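Local coordinates for putative iron-uptake ABC transport system,periplasmic iron-binding protein (Campylobacter jejuni, PDB 3E13) that binds ferric iron and probably delivers it, as the periplasmic solute-binding protein of an ABC transporter, for uptake into the cell, at residues E3-S8 with S244-A249; E129-I134 with L168-T173; E133-S138 with G189-A194. One frame throughout, in Å; residues are numbered along the deposited sequence.

Overall arrangement
The three contacts lie on opposite sides of the centre of a chain that holds one iron(III) ion, bound by His11, Tyr12, Tyr143, Tyr199 and Tyr200: contact 1, at the start of strand 3-8, on one side, contacts 2 and 3 on the other. The centre of contact 1 is about 44 Å from that of contact 2 and about 39 Å from that of contact 3. Contacts 2 and 3 are neighbours, centres about 7 Å apart: they share Glu133 and Ile134, and Phe130 CE1 packs on Phe193 CE2 at 3.8 Å. Contact 3 stays outside the metal site, with the side chain of Ala194 about 14 Å from the iron and about 10 Å from that of Tyr200. Contacts 1 and 3 reach the same mixed sheet.

Contact 1. Residues E3-S8 with S244-A249; sequences ELNIYS and SKNQDA
Leu4 packs its CD1 methyl on Ala249, in the first turn of helix 247-257, and Asn246, just before that helix, lays its amide against the backbone of Glu3. Leu4 has CG anti to its backbone N (chi1 177°), and its CD1 lies 4.0 Å from Ala249 CB and 3.8 Å from Ala249 C, an apolar contact of a methyl with the helix backbone and its small side chain. Ile28 touches both Leu4 and Ala249, and Ile55 adds to the cover of Leu4.

Asn246 points its CB toward the strand, with CG 3.3 Å from Glu3 O. Its ND2 is also 3.3 Å from Glu3 O, but the angle is too poor for a hydrogen bond; this nitrogen instead bonds to Asp54 OD2. Asn5 approaches from the strand at a slant, the two amide planes 60° apart and Asn5 ND2 3.9 Å from Asn246 ND2. The Asn5 amide is held elsewhere, OD1 by Asn31 and ND2 by Pro52 O. Asp54 ties both segments together, since its carboxylate also accepts from Asn5 N and Ser244 OG. The contact thus packs a helix start against the N-terminal parallel strand of an alpha/beta lobe, as in the periplasmic binding protein fold.

Contact 2. Residues E129-I134 with L168-T173; sequences EFKGEI and LENLAT
Gly132 and Ile134 meet Asn170 to Ala172 through two backbone hydrogen bonds, where a type II turn from Phe130 to Glu133 lies against the end of helix 157-170 and Ile134 forms a single bridge with Leu171. Gly132 N donates to Asn170 O at 2.9 Å, from above the carbonyl plane and with a bent N-H...O angle of 132°. Ala172 N gives the straighter bond, 2.8 Å to Ile134 O and 166° at the hydrogen. The same Ile134 oxygen receives a CA-H...O contact from Leu171 CA at 3.3 Å, so two neighbouring residues close on one carbonyl. Gly132, with positive phi, occupies the third position of the turn, and its O is 3.3 Å from Ala172 CB.

The turn's long side chain is Lys131. Its CG is anti to the backbone N (chi1 -172°) and the chain stays extended to the ammonium, which meets the Glu169 carboxylate in a salt bridge, Lys131 NZ to Glu169 OE2 2.9 Å. The oxygen uses its anti lone pair, and the two side chains slant across each other, CD and CE of Lys131 running past CG of Glu169. The Lys131 and Asn170 side chains cross at about a right angle. Ile134 lies side by side with Asn170, both pointing the same way, and its CG1 is 4.1 Å from Asn170 CB.

Phe130 turns its ring away from this helix end toward Met119, while Thr173 OG1 bonds to Gln185 of helix 179-188. The turn leads directly into strand 134-135, which pairs in parallel with strand 193-197, so the end of helix 157-170 is joined to that strand pair.

Contact 3. Residues E133-S138 with G189-A194; sequences EIVMRS and GEAKFA
Ala191 begins the contact, its CB directed at strand 134-135 and 3.5 Å from Val135 CG1, a close methyl-methyl meeting. Lys192 follows: its N donates to Glu133 O at 2.9 Å, tilted from the carbonyl plane. Its side chain slants across that of Glu133, with CE 3.1 Å from Glu133 OE1. The chain bends at chi4 (-86°), leaving Lys192 NZ 4.3 Å from Glu133 OE1, beyond a salt bridge, although the opposite charges probably still attract.

Phe193 N reaches the same Glu133 O at 3.0 Å, nearly in line with the C=O bond, so one carbonyl oxygen accepts from two successive backbone N-H groups. Phe193 O in turn accepts from Val135 N at 2.9 Å, completing the parallel pairing of Ile134 with Phe193. On the sheet face carrying these two side chains, Ile134 CD1 lies 3.8 Å from Phe193 CB and oblique to the ring. Ala194 pairs in parallel with Val135, and their side chains meet on the opposite face, Ala194 CB 3.8 Å from Val135 CG2.

Helix 179-188 packs over the face of Val135 and Ala194 through Gln182, Gln185 and Val186. Phe193, on the other face, touches Ile106 and Tyr108 of strand 97-109, which pairs antiparallel with strand 193-197.

Contact 1. Residues E3-S8 with S244-A249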
loop_
_atom_site.group_PDB
_atom_site.type_symbol
_atom_site.label_atom_id
_atom_site.label_comp_id
_atom_site.label_asym_id
_atom_site.label_seq_id
_atom_site.Cartn_x
_atom_site.Cartn_y
_atom_site.Cartn_z
ATOM N N GLU A 3 8.197 5.222 26.756
ATOM C CA GLU A 3 7.072 4.677 25.981
ATOM C C GLU A 3 7.045 5.340 24.571
ATOM O O GLU A 3 7.570 6.451 24.349
ATOM C CB GLU A 3 5.728 4.954 26.683
ATOM C CG GLU A 3 5.211 3.915 27.687
ATOM C CD GLU A 3 3.723 4.093 27.979
ATOM O OE1 GLU A 3 3.295 5.272 27.949
ATOM O OE2 GLU A 3 2.976 3.088 28.211
ATOM N N LEU A 4 6.445 4.633 23.626
ATOM C CA LEU A 4 6.225 5.146 22.257
ATOM C C LEU A 4 4.878 4.633 21.784
ATOM O O LEU A 4 4.624 3.462 21.811
ATOM C CB LEU A 4 7.350 4.710 21.299
ATOM C CG LEU A 4 7.092 5.190 19.863
ATOM C CD1 LEU A 4 7.301 6.690 19.713
ATOM C CD2 LEU A 4 8.030 4.416 18.945
ATOM N N ASN A 5 3.979 5.544 21.418
ATOM C CA ASN A 5 2.626 5.199 21.037
ATOM C C ASN A 5 2.425 5.234 19.514
ATOM O O ASN A 5 2.539 6.298 18.910
ATOM C CB ASN A 5 1.687 6.178 21.732
ATOM C CG ASN A 5 1.757 6.039 23.275
ATOM O OD1 ASN A 5 1.685 4.918 23.789
ATOM N ND2 ASN A 5 1.898 7.141 23.980
ATOM N N ILE A 6 2.240 4.064 18.906
ATOM C CA ILE A 6 2.106 3.932 17.461
ATOM C C ILE A 6 0.661 3.628 17.095
ATOM O O ILE A 6 0.095 2.676 17.621
ATOM C CB ILE A 6 3.008 2.792 16.966
ATOM C CG1 ILE A 6 4.459 3.135 17.288
ATOM C CG2 ILE A 6 2.741 2.514 15.480
ATOM C CD1 ILE A 6 5.503 2.155 16.748
ATOM N N TYR A 7 0.094 4.447 16.218
ATOM C CA TYR A 7 -1.179 4.199 15.560
ATOM C C TYR A 7 -0.833 3.714 14.138
ATOM O O TYR A 7 -0.275 4.464 13.370
ATOM C CB TYR A 7 -1.990 5.500 15.466
ATOM C CG TYR A 7 -2.737 5.927 16.725
ATOM C CD1 TYR A 7 -2.406 5.448 17.966
ATOM C CD2 TYR A 7 -3.677 6.913 16.653
ATOM C CE1 TYR A 7 -3.085 5.899 19.148
ATOM C CE2 TYR A 7 -4.362 7.363 17.794
ATOM C CZ TYR A 7 -4.045 6.872 19.030
ATOM O OH TYR A 7 -4.691 7.374 20.160
ATOM N N SER A 8 -1.181 2.475 13.822
ATOM C CA SER A 8 -0.779 1.837 12.582
ATOM C C SER A 8 -1.904 1.244 11.782
ATOM O O SER A 8 -2.717 0.482 12.304
ATOM C CB SER A 8 0.245 0.751 12.858
ATOM O OG SER A 8 0.572 0.089 11.620
ATOM N N SER A 244 2.561 14.174 19.502
ATOM C CA SER A 244 3.664 13.437 20.115
ATOM C C SER A 244 4.336 14.137 21.284
ATOM O O SER A 244 4.840 15.284 21.129
ATOM C CB SER A 244 4.773 13.153 19.071
ATOM O OG SER A 244 5.745 12.393 19.730
ATOM N N LYS A 245 4.341 13.433 22.438
ATOM C CA LYS A 245 5.073 13.904 23.610
ATOM C C LYS A 245 6.355 13.102 23.832
ATOM O O LYS A 245 7.154 13.478 24.710
ATOM C CB LYS A 245 4.191 13.856 24.884
ATOM C CG LYS A 245 2.911 14.732 24.818
ATOM C CD LYS A 245 3.198 16.204 24.627
ATOM C CE LYS A 245 2.356 17.136 25.588
ATOM N NZ LYS A 245 3.202 18.155 26.345
ATOM N N ASN A 246 6.546 12.031 23.059
ATOM C CA ASN A 246 7.759 11.211 23.113
ATOM C C ASN A 246 8.504 11.395 21.788
ATOM O O ASN A 246 8.727 10.433 21.086
ATOM C CB ASN A 246 7.381 9.755 23.338
ATOM C CG ASN A 246 6.526 9.547 24.607
ATOM O OD1 ASN A 246 6.956 9.907 25.710
ATOM N ND2 ASN A 246 5.357 8.963 24.450
ATOM N N GLN A 247 8.850 12.635 21.445
ATOM C CA GLN A 247 9.366 12.962 20.131
ATOM C C GLN A 247 10.720 12.346 19.834
ATOM O O GLN A 247 10.979 11.962 18.680
ATOM C CB GLN A 247 9.380 14.474 19.888
ATOM C CG GLN A 247 7.963 15.023 19.950
ATOM C CD GLN A 247 7.823 16.374 19.335
ATOM O OE1 GLN A 247 8.814 16.993 18.930
ATOM N NE2 GLN A 247 6.604 16.870 19.309
ATOM N N ASP A 248 11.570 12.229 20.855
ATOM C CA ASP A 248 12.890 11.589 20.644
ATOM C C ASP A 248 12.708 10.102 20.246
ATOM O O ASP A 248 13.337 9.583 19.311
ATOM C CB ASP A 248 13.750 11.728 21.897
ATOM C CG ASP A 248 15.152 11.169 21.693
ATOM O OD1 ASP A 248 15.486 10.181 22.340
ATOM O OD2 ASP A 248 15.935 11.653 20.848
ATOM N N ALA A 249 11.850 9.400 20.963
ATOM C CA ALA A 249 11.567 8.014 20.672
ATOM C C ALA A 249 10.933 7.886 19.280
ATOM O O ALA A 249 11.214 6.962 18.548
ATOM C CB ALA A 249 10.631 7.455 21.734
#

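Contact 2. Residues E129-I134 with L168-T173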
loop_
_atom_site.group_PDB
_atom_site.type_symbol
_atom_site.label_atom_id
_atom_site.label_comp_id
_atom_site.label_asym_id
_atom_site.label_seq_id
_atom_site.Cartn_x
_atom_site.Cartn_y
_atom_site.Cartn_z
ATOM N N GLU A 129 -15.395 -6.553 -22.482
ATOM C CA GLU A 129 -14.973 -7.918 -22.697
ATOM C C GLU A 129 -14.625 -8.695 -21.415
ATOM O O GLU A 129 -14.624 -9.943 -21.413
ATOM C CB GLU A 129 -13.796 -7.975 -23.686
ATOM C CG GLU A 129 -12.523 -7.288 -23.252
ATOM C CD GLU A 129 -11.641 -6.923 -24.435
ATOM O OE1 GLU A 129 -11.800 -5.800 -24.972
ATOM O OE2 GLU A 129 -10.819 -7.777 -24.828
ATOM N N PHE A 130 -14.347 -7.961 -20.327
ATOM C CA PHE A 130 -13.999 -8.589 -19.058
ATOM C C PHE A 130 -15.128 -8.555 -18.043
ATOM O O PHE A 130 -14.914 -8.835 -16.856
ATOM C CB PHE A 130 -12.722 -7.944 -18.482
ATOM C CG PHE A 130 -11.541 -8.075 -19.389
ATOM C CD1 PHE A 130 -10.981 -9.314 -19.616
ATOM C CD2 PHE A 130 -11.041 -6.987 -20.083
ATOM C CE1 PHE A 130 -9.877 -9.476 -20.474
ATOM C CE2 PHE A 130 -9.942 -7.146 -20.926
ATOM C CZ PHE A 130 -9.360 -8.382 -21.099
ATOM N N LYS A 131 -16.360 -8.274 -18.493
ATOM C CA LYS A 131 -17.498 -8.290 -17.566
ATOM C C LYS A 131 -17.621 -9.641 -16.880
ATOM O O LYS A 131 -17.608 -10.698 -17.547
ATOM C CB LYS A 131 -18.816 -7.946 -18.292
ATOM C CG LYS A 131 -19.974 -7.754 -17.335
ATOM C CD LYS A 131 -21.197 -7.132 -17.993
ATOM C CE LYS A 131 -22.409 -7.110 -17.037
ATOM N NZ LYS A 131 -23.570 -6.226 -17.502
ATOM N N GLY A 132 -17.704 -9.600 -15.549
ATOM C CA GLY A 132 -17.835 -10.772 -14.707
ATOM C C GLY A 132 -16.542 -11.500 -14.425
ATOM O O GLY A 132 -16.547 -12.567 -13.807
ATOM N N GLU A 133 -15.440 -10.913 -14.860
ATOM C CA GLU A 133 -14.149 -11.616 -14.836
ATOM C C GLU A 133 -13.123 -10.975 -13.897
ATOM O O GLU A 133 -12.033 -11.543 -13.715
ATOM C CB GLU A 133 -13.555 -11.701 -16.247
ATOM C CG GLU A 133 -14.353 -12.591 -17.205
ATOM C CD GLU A 133 -13.727 -12.657 -18.603
ATOM O OE1 GLU A 133 -14.173 -13.452 -19.475
ATOM O OE2 GLU A 133 -12.750 -11.925 -18.834
ATOM N N ILE A 134 -13.487 -9.869 -13.279
ATOM C CA ILE A 134 -12.557 -9.081 -12.438
ATOM C C ILE A 134 -12.996 -9.140 -10.990
ATOM O O ILE A 134 -14.190 -9.103 -10.710
ATOM C CB ILE A 134 -12.571 -7.610 -12.884
ATOM C CG1 ILE A 134 -12.377 -7.476 -14.392
ATOM C CG2 ILE A 134 -11.543 -6.782 -12.098
ATOM C CD1 ILE A 134 -11.148 -7.986 -14.851
ATOM N N LEU A 168 -16.755 -1.429 -11.704
ATOM C CA LEU A 168 -17.911 -1.797 -10.892
ATOM C C LEU A 168 -18.775 -2.777 -11.670
ATOM O O LEU A 168 -19.199 -3.816 -11.138
ATOM C CB LEU A 168 -18.747 -0.602 -10.530
ATOM C CG LEU A 168 -19.933 -0.874 -9.599
ATOM C CD1 LEU A 168 -19.486 -1.558 -8.328
ATOM C CD2 LEU A 168 -20.612 0.470 -9.310
ATOM N N GLU A 169 -19.059 -2.454 -12.919
ATOM C CA GLU A 169 -19.934 -3.283 -13.738
ATOM C C GLU A 169 -19.346 -4.666 -13.973
ATOM O O GLU A 169 -20.082 -5.641 -14.083
ATOM C CB GLU A 169 -20.235 -2.597 -15.078
ATOM C CG GLU A 169 -21.006 -3.527 -16.018
ATOM C CD GLU A 169 -21.762 -2.829 -17.132
ATOM O OE1 GLU A 169 -21.506 -1.630 -17.410
ATOM O OE2 GLU A 169 -22.613 -3.533 -17.738
ATOM N N ASN A 170 -18.017 -4.738 -14.058
ATOM C CA ASN A 170 -17.299 -5.957 -14.368
ATOM C C ASN A 170 -17.027 -6.890 -13.212
ATOM O O ASN A 170 -16.585 -7.992 -13.447
ATOM C CB ASN A 170 -15.934 -5.600 -14.995
ATOM C CG ASN A 170 -16.025 -5.104 -16.423
ATOM O OD1 ASN A 170 -14.983 -4.674 -17.008
ATOM N ND2 ASN A 170 -17.207 -5.189 -17.041
ATOM N N LEU A 171 -17.255 -6.484 -11.966
ATOM C CA LEU A 171 -16.908 -7.320 -10.846
ATOM C C LEU A 171 -17.618 -8.656 -10.906
ATOM O O LEU A 171 -18.819 -8.726 -11.144
ATOM C CB LEU A 171 -17.210 -6.630 -9.536
ATOM C CG LEU A 171 -16.488 -5.316 -9.251
ATOM C CD1 LEU A 171 -16.919 -4.827 -7.964
ATOM C CD2 LEU A 171 -14.973 -5.577 -9.293
ATOM N N ALA A 172 -16.870 -9.730 -10.701
ATOM C CA ALA A 172 -17.468 -11.057 -10.606
ATOM C C ALA A 172 -18.389 -11.166 -9.391
ATOM O O ALA A 172 -19.369 -11.914 -9.445
ATOM C CB ALA A 172 -16.398 -12.125 -10.539
ATOM N N THR A 173 -18.026 -10.496 -8.308
ATOM C CA THR A 173 -18.767 -10.463 -7.047
ATOM C C THR A 173 -18.630 -9.085 -6.439
ATOM O O THR A 173 -17.677 -8.384 -6.707
ATOM C CB THR A 173 -18.228 -11.517 -6.006
ATOM O OG1 THR A 173 -16.903 -11.146 -5.555
ATOM C CG2 THR A 173 -18.087 -12.915 -6.591
#

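Contact 3. Residues E133-S138 with G189-A194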
loop_
_atom_site.group_PDB
_atom_site.type_symbol
_atom_site.label_atom_id
_atom_site.label_comp_id
_atom_site.label_asym_id
_atom_site.label_seq_id
_atom_site.Cartn_x
_atom_site.Cartn_y
_atom_site.Cartn_z
ATOM N N GLU A 133 -15.440 -10.913 -14.860
ATOM C CA GLU A 133 -14.149 -11.616 -14.836
ATOM C C GLU A 133 -13.123 -10.975 -13.897
ATOM O O GLU A 133 -12.033 -11.543 -13.715
ATOM C CB GLU A 133 -13.555 -11.701 -16.247
ATOM C CG GLU A 133 -14.353 -12.591 -17.205
ATOM C CD GLU A 133 -13.727 -12.657 -18.603
ATOM O OE1 GLU A 133 -14.173 -13.452 -19.475
ATOM O OE2 GLU A 133 -12.750 -11.925 -18.834
ATOM N N ILE A 134 -13.487 -9.869 -13.279
ATOM C CA ILE A 134 -12.557 -9.081 -12.438
ATOM C C ILE A 134 -12.996 -9.140 -10.990
ATOM O O ILE A 134 -14.190 -9.103 -10.710
ATOM C CB ILE A 134 -12.571 -7.610 -12.884
ATOM C CG1 ILE A 134 -12.377 -7.476 -14.392
ATOM C CG2 ILE A 134 -11.543 -6.782 -12.098
ATOM C CD1 ILE A 134 -11.148 -7.986 -14.851
ATOM N N VAL A 135 -12.049 -9.168 -10.040
ATOM C CA VAL A 135 -12.354 -8.912 -8.636
ATOM C C VAL A 135 -11.421 -7.815 -8.079
ATOM O O VAL A 135 -10.237 -7.745 -8.425
ATOM C CB VAL A 135 -12.283 -10.195 -7.741
ATOM C CG1 VAL A 135 -13.476 -11.114 -8.047
ATOM C CG2 VAL A 135 -11.001 -10.974 -7.972
ATOM N N MET A 136 -11.975 -6.997 -7.198
ATOM C CA MET A 136 -11.260 -5.943 -6.534
ATOM C C MET A 136 -11.951 -5.720 -5.221
ATOM O O MET A 136 -13.169 -5.837 -5.134
ATOM C CB MET A 136 -11.272 -4.660 -7.358
ATOM C CG MET A 136 -10.363 -3.568 -6.780
ATOM S SD MET A 136 -10.249 -2.116 -7.865
ATOM C CE MET A 136 -11.539 -1.120 -7.218
ATOM N N ARG A 137 -11.169 -5.379 -4.217
ATOM C CA ARG A 137 -11.708 -5.016 -2.912
ATOM C C ARG A 137 -12.455 -3.684 -2.939
ATOM O O ARG A 137 -12.483 -2.950 -3.944
ATOM C CB ARG A 137 -10.600 -4.956 -1.912
ATOM C CG ARG A 137 -9.691 -3.766 -2.009
ATOM C CD ARG A 137 -8.492 -3.871 -1.164
ATOM N NE ARG A 137 -8.802 -3.968 0.264
ATOM C CZ ARG A 137 -7.949 -4.358 1.205
ATOM N NH1 ARG A 137 -6.702 -4.751 0.904
ATOM N NH2 ARG A 137 -8.329 -4.394 2.457
ATOM N N SER A 138 -13.043 -3.366 -1.788
ATOM C CA SER A 138 -13.853 -2.165 -1.674
ATOM C C SER A 138 -13.157 -0.921 -2.183
ATOM O O SER A 138 -11.963 -0.747 -2.015
ATOM C CB SER A 138 -14.213 -1.928 -0.215
ATOM O OG SER A 138 -15.136 -0.840 -0.119
ATOM N N GLY A 189 -11.052 -20.102 -9.314
ATOM C CA GLY A 189 -11.680 -19.953 -10.621
ATOM C C GLY A 189 -12.992 -19.163 -10.585
ATOM O O GLY A 189 -13.835 -19.312 -11.497
ATOM N N GLU A 190 -13.189 -18.350 -9.554
ATOM C CA GLU A 190 -14.382 -17.520 -9.438
ATOM C C GLU A 190 -14.247 -16.217 -10.248
ATOM O O GLU A 190 -15.224 -15.510 -10.511
ATOM C CB GLU A 190 -14.736 -17.196 -7.957
ATOM C CG GLU A 190 -15.943 -16.244 -7.862
ATOM C CD GLU A 190 -16.675 -16.195 -6.520
ATOM O OE1 GLU A 190 -16.016 -15.880 -5.509
ATOM O OE2 GLU A 190 -17.960 -16.406 -6.507
ATOM N N ALA A 191 -13.026 -15.893 -10.654
ATOM C CA ALA A 191 -12.749 -14.708 -11.442
ATOM C C ALA A 191 -11.432 -14.944 -12.143
ATOM O O ALA A 191 -10.611 -15.763 -11.676
ATOM C CB ALA A 191 -12.628 -13.491 -10.524
ATOM N N LYS A 192 -11.216 -14.291 -13.263
ATOM C CA LYS A 192 -9.963 -14.451 -13.972
ATOM C C LYS A 192 -8.838 -13.509 -13.544
ATOM O O LYS A 192 -7.668 -13.879 -13.645
ATOM C CB LYS A 192 -10.167 -14.267 -15.449
ATOM C CG LYS A 192 -11.100 -15.346 -16.085
ATOM C CD LYS A 192 -11.225 -15.090 -17.578
ATOM C CE LYS A 192 -12.460 -15.723 -18.202
ATOM N NZ LYS A 192 -12.197 -17.114 -18.590
ATOM N N PHE A 193 -9.178 -12.333 -13.050
ATOM C CA PHE A 193 -8.182 -11.299 -12.762
ATOM C C PHE A 193 -8.515 -10.656 -11.433
ATOM O O PHE A 193 -9.666 -10.302 -11.196
ATOM C CB PHE A 193 -8.178 -10.211 -13.841
ATOM C CG PHE A 193 -7.839 -10.726 -15.236
ATOM C CD1 PHE A 193 -6.558 -11.045 -15.563
ATOM C CD2 PHE A 193 -8.820 -10.852 -16.199
ATOM C CE1 PHE A 193 -6.249 -11.491 -16.841
ATOM C CE2 PHE A 193 -8.526 -11.286 -17.474
ATOM C CZ PHE A 193 -7.234 -11.631 -17.792
ATOM N N ALA A 194 -7.499 -10.488 -10.593
ATOM C CA ALA A 194 -7.608 -9.786 -9.343
ATOM C C ALA A 194 -6.696 -8.578 -9.315
ATOM O O ALA A 194 -5.521 -8.709 -9.648
ATOM C CB ALA A 194 -7.229 -10.695 -8.229
#